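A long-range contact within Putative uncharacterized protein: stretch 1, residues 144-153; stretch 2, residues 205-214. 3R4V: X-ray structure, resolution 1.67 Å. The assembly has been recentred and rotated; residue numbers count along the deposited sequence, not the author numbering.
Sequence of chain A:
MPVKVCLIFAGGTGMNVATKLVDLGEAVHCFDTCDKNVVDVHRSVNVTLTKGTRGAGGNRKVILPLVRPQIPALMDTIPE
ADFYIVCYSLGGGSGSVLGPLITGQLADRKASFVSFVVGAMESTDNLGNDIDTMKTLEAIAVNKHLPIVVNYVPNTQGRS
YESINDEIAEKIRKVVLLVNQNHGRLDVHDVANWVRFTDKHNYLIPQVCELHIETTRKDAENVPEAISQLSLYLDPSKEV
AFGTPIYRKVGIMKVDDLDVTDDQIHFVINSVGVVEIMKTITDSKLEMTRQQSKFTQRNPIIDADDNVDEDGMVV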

# COMPACT_ATOMS: atom_id res chain seq x y z
N LYS A 144 -16.26 1.06 6.65
CA LYS A 144 -15.74 1.72 7.84
C LYS A 144 -15.98 3.23 7.77
O LYS A 144 -15.68 3.96 8.72
CB LYS A 144 -14.24 1.46 8.00
CG LYS A 144 -13.84 -0.01 7.93
CD LYS A 144 -14.36 -0.80 9.10
CE LYS A 144 -13.65 -2.14 9.21
NZ LYS A 144 -14.35 -3.04 10.17
N HIS A 145 -16.55 3.67 6.66
CA HIS A 145 -16.77 5.09 6.40
C HIS A 145 -15.50 5.90 6.68
O HIS A 145 -15.47 6.75 7.55
CB HIS A 145 -17.95 5.62 7.23
CG HIS A 145 -18.56 6.86 6.65
ND1 HIS A 145 -19.53 6.82 5.67
CD2 HIS A 145 -18.28 8.17 6.86
CE1 HIS A 145 -19.85 8.06 5.33
NE2 HIS A 145 -19.11 8.89 6.04
N LEU A 146 -14.45 5.62 5.92
CA LEU A 146 -13.18 6.27 6.16
C LEU A 146 -12.42 6.27 4.85
O LEU A 146 -12.49 5.27 4.13
CB LEU A 146 -12.39 5.43 7.18
CG LEU A 146 -10.99 5.90 7.49
CD1 LEU A 146 -11.10 7.15 8.34
CD2 LEU A 146 -10.16 4.82 8.20
N PRO A 147 -11.73 7.37 4.52
CA PRO A 147 -10.89 7.31 3.31
C PRO A 147 -9.78 6.30 3.51
O PRO A 147 -9.18 6.23 4.58
CB PRO A 147 -10.29 8.71 3.20
CG PRO A 147 -11.23 9.58 4.05
CD PRO A 147 -11.67 8.69 5.16
N ILE A 148 -9.52 5.50 2.48
CA ILE A 148 -8.39 4.59 2.53
C ILE A 148 -7.37 5.13 1.56
O ILE A 148 -7.54 5.06 0.34
CB ILE A 148 -8.80 3.15 2.19
CG1 ILE A 148 -9.80 2.61 3.24
CG2 ILE A 148 -7.55 2.26 2.04
CD1 ILE A 148 -9.25 2.43 4.66
N VAL A 149 -6.32 5.74 2.12
CA VAL A 149 -5.44 6.62 1.37
C VAL A 149 -4.19 5.84 1.04
O VAL A 149 -3.50 5.38 1.93
CB VAL A 149 -5.07 7.85 2.24
CG1 VAL A 149 -4.07 8.74 1.56
CG2 VAL A 149 -6.34 8.64 2.58
N VAL A 150 -3.91 5.70 -0.25
CA VAL A 150 -2.79 4.88 -0.68
C VAL A 150 -1.90 5.59 -1.68
O VAL A 150 -2.36 6.32 -2.54
CB VAL A 150 -3.27 3.54 -1.29
CG1 VAL A 150 -4.35 2.89 -0.39
CG2 VAL A 150 -3.79 3.73 -2.69
N ASN A 151 -0.60 5.36 -1.55
CA ASN A 151 0.35 5.75 -2.56
C ASN A 151 0.51 4.51 -3.43
O ASN A 151 0.98 3.47 -2.96
CB ASN A 151 1.67 6.12 -1.91
CG ASN A 151 2.70 6.60 -2.91
OD1 ASN A 151 3.60 5.86 -3.32
ND2 ASN A 151 2.57 7.86 -3.33
N TYR A 152 0.07 4.63 -4.68
CA TYR A 152 0.03 3.50 -5.59
C TYR A 152 1.28 3.51 -6.47
O TYR A 152 1.60 4.53 -7.08
CB TYR A 152 -1.21 3.58 -6.48
CG TYR A 152 -1.22 2.55 -7.59
CD1 TYR A 152 -1.53 1.21 -7.33
CD2 TYR A 152 -0.88 2.90 -8.90
CE1 TYR A 152 -1.53 0.26 -8.35
CE2 TYR A 152 -0.88 1.96 -9.92
CZ TYR A 152 -1.19 0.64 -9.64
OH TYR A 152 -1.19 -0.30 -10.65
N VAL A 153 1.99 2.39 -6.52
CA VAL A 153 3.23 2.31 -7.28
C VAL A 153 3.15 1.10 -8.20
O VAL A 153 3.20 -0.05 -7.73
CB VAL A 153 4.44 2.16 -6.35
CG1 VAL A 153 5.72 2.06 -7.15
CG2 VAL A 153 4.52 3.34 -5.38
N ILE A 205 -17.37 11.70 0.29
CA ILE A 205 -17.60 10.27 0.22
C ILE A 205 -16.31 9.55 0.56
O ILE A 205 -15.30 9.79 -0.07
CB ILE A 205 -17.96 9.88 -1.23
CG1 ILE A 205 -19.22 10.64 -1.68
CG2 ILE A 205 -18.11 8.37 -1.36
CD1 ILE A 205 -19.51 10.49 -3.16
N PRO A 206 -16.34 8.64 1.56
CA PRO A 206 -15.14 7.85 1.85
C PRO A 206 -14.93 6.80 0.77
O PRO A 206 -15.87 6.09 0.40
CB PRO A 206 -15.47 7.18 3.18
CG PRO A 206 -16.95 7.06 3.17
CD PRO A 206 -17.47 8.27 2.43
N GLN A 207 -13.69 6.68 0.29
CA GLN A 207 -13.40 5.77 -0.81
C GLN A 207 -11.88 5.64 -0.88
O GLN A 207 -11.18 6.30 -0.11
CB GLN A 207 -13.97 6.33 -2.12
CG GLN A 207 -13.49 7.74 -2.47
CD GLN A 207 -14.15 8.38 -3.71
OE1 GLN A 207 -13.75 9.46 -4.12
NE2 GLN A 207 -15.16 7.72 -4.29
N VAL A 208 -11.38 4.79 -1.78
CA VAL A 208 -9.94 4.72 -1.99
C VAL A 208 -9.46 6.03 -2.60
O VAL A 208 -10.01 6.50 -3.60
CB VAL A 208 -9.54 3.56 -2.90
CG1 VAL A 208 -8.02 3.60 -3.15
CG2 VAL A 208 -9.88 2.24 -2.25
N CYS A 209 -8.45 6.63 -1.95
CA CYS A 209 -7.85 7.87 -2.39
C CYS A 209 -6.38 7.63 -2.66
O CYS A 209 -5.80 6.70 -2.10
CB CYS A 209 -7.94 8.91 -1.28
SG CYS A 209 -9.62 9.38 -0.88
N GLU A 210 -5.76 8.47 -3.48
CA GLU A 210 -4.31 8.41 -3.66
C GLU A 210 -3.60 9.47 -2.84
O GLU A 210 -4.08 10.58 -2.69
CB GLU A 210 -3.92 8.64 -5.10
CG GLU A 210 -4.11 7.49 -6.07
CD GLU A 210 -3.56 7.87 -7.45
OE1 GLU A 210 -2.37 7.62 -7.71
OE2 GLU A 210 -4.31 8.46 -8.26
N LEU A 211 -2.42 9.10 -2.35
CA LEU A 211 -1.51 10.02 -1.71
C LEU A 211 -0.42 10.35 -2.72
O LEU A 211 0.20 9.46 -3.29
CB LEU A 211 -0.87 9.34 -0.51
CG LEU A 211 0.29 10.08 0.17
CD1 LEU A 211 -0.14 11.48 0.62
CD2 LEU A 211 0.86 9.30 1.32
N HIS A 212 -0.19 11.64 -2.93
CA HIS A 212 0.87 12.09 -3.83
C HIS A 212 1.87 12.84 -2.99
O HIS A 212 1.49 13.71 -2.21
CB HIS A 212 0.31 13.04 -4.90
CG HIS A 212 -0.78 12.43 -5.72
ND1 HIS A 212 -0.55 11.85 -6.94
CD2 HIS A 212 -2.11 12.33 -5.49
CE1 HIS A 212 -1.69 11.41 -7.44
NE2 HIS A 212 -2.65 11.68 -6.58
N ILE A 213 3.15 12.49 -3.13
CA ILE A 213 4.18 13.09 -2.30
C ILE A 213 5.15 13.84 -3.21
O ILE A 213 5.91 13.23 -3.95
CB ILE A 213 4.94 12.02 -1.46
CG1 ILE A 213 3.97 11.24 -0.56
CG2 ILE A 213 6.04 12.68 -0.64
CD1 ILE A 213 4.57 9.97 0.04
N GLU A 214 5.10 15.17 -3.16
CA GLU A 214 5.80 15.97 -4.15
C GLU A 214 6.75 16.92 -3.44
O GLU A 214 6.50 17.31 -2.30
CB GLU A 214 4.81 16.80 -4.97
CG GLU A 214 3.67 15.99 -5.56
CD GLU A 214 4.15 14.96 -6.55
OE1 GLU A 214 5.27 15.11 -7.08
OE2 GLU A 214 3.40 13.98 -6.77
O HOH W 1 4.01 10.28 -5.17
O HOH W 2 -0.48 7.26 -5.60

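The two stretches pair as neighbouring parallel β-strands, 148-153 against 208-214, and four of the five direct hydrogen bonds between them run backbone to backbone. Ile-148 N donates to Gln-207 O (3.2 Å) and Ile-148 O accepts from Cys-209 N (2.9 Å); two residues on, Val-150 N donates to Cys-209 O (2.8 Å) and Val-150 O accepts from Leu-211 N (2.8 Å). In this parallel register, Ile-148 and Val-150 thus each bond through both N and O to residues flanking their bridge partners, Val-208 and Glu-210. The same carbonyls receive CA-H...O contacts, the shortest from Glu-210 CA to Val-150 O at 3.1 Å.

Beyond the last of these bonds the pattern passes from backbone to side chain. Asn-151, with chi1 in the t well, donates from ND2 to Leu-211 O (2.9 Å), so its amide supplies a donor to a main-chain carbonyl; OD1 is satisfied elsewhere in the structure. Two waters extend the pairing here. Water 1 accepts from Ile-213 N (3.1 Å) and, weakly, from Asn-151 ND2 (3.4 Å). Water 2 accepts from Tyr-152 N (2.8 Å) and donates to Glu-210 OE1 (2.9 Å) and Leu-211 O (3.3 Å), linking the strands where no direct bond joins Tyr-152 N to the other stretch. Glu-210, partly exposed, suits this place: its charged carboxylate takes a hydrogen bond from water 2 through OE1.

Apolar side chains pack on both faces of the sheet. On the face bearing Val-149 and Cys-209, Val-149 uses both methyls: CG2 lies 4.2 Å from Cys-209 CB, and CG1 lies 3.9 Å from Leu-211 CB. Pro-147 CB adds a contact with Cys-209 SG at 4.2 Å. These four residues are buried, and their compact or branched apolar groups suit a site with little solvent. On the face bearing Ile-148, Val-208, Val-150 and Glu-210, Val-150 CG2 meets Val-208 CG1 at 4.3 Å, whereas the end of the Ile-148 side chain leads away from the partner strand.

Ahead of the strands, Pro-206 directs its CA-to-CB bond toward stretch 1 and has the largest area covered by the other stretch, 86 Å² of the 640 Å² buried in total over both sides. Its CB approaches Leu-146 N to 3.3 Å, while its CG lies 3.7 Å from the centroid of the His-145 ring, over the ring face, in a CH-pi contact. The CA-to-CB bond of His-145 points away, yet its t rotamer brings the imidazole back over the proline, covering this end of the contact with an exposed side chain.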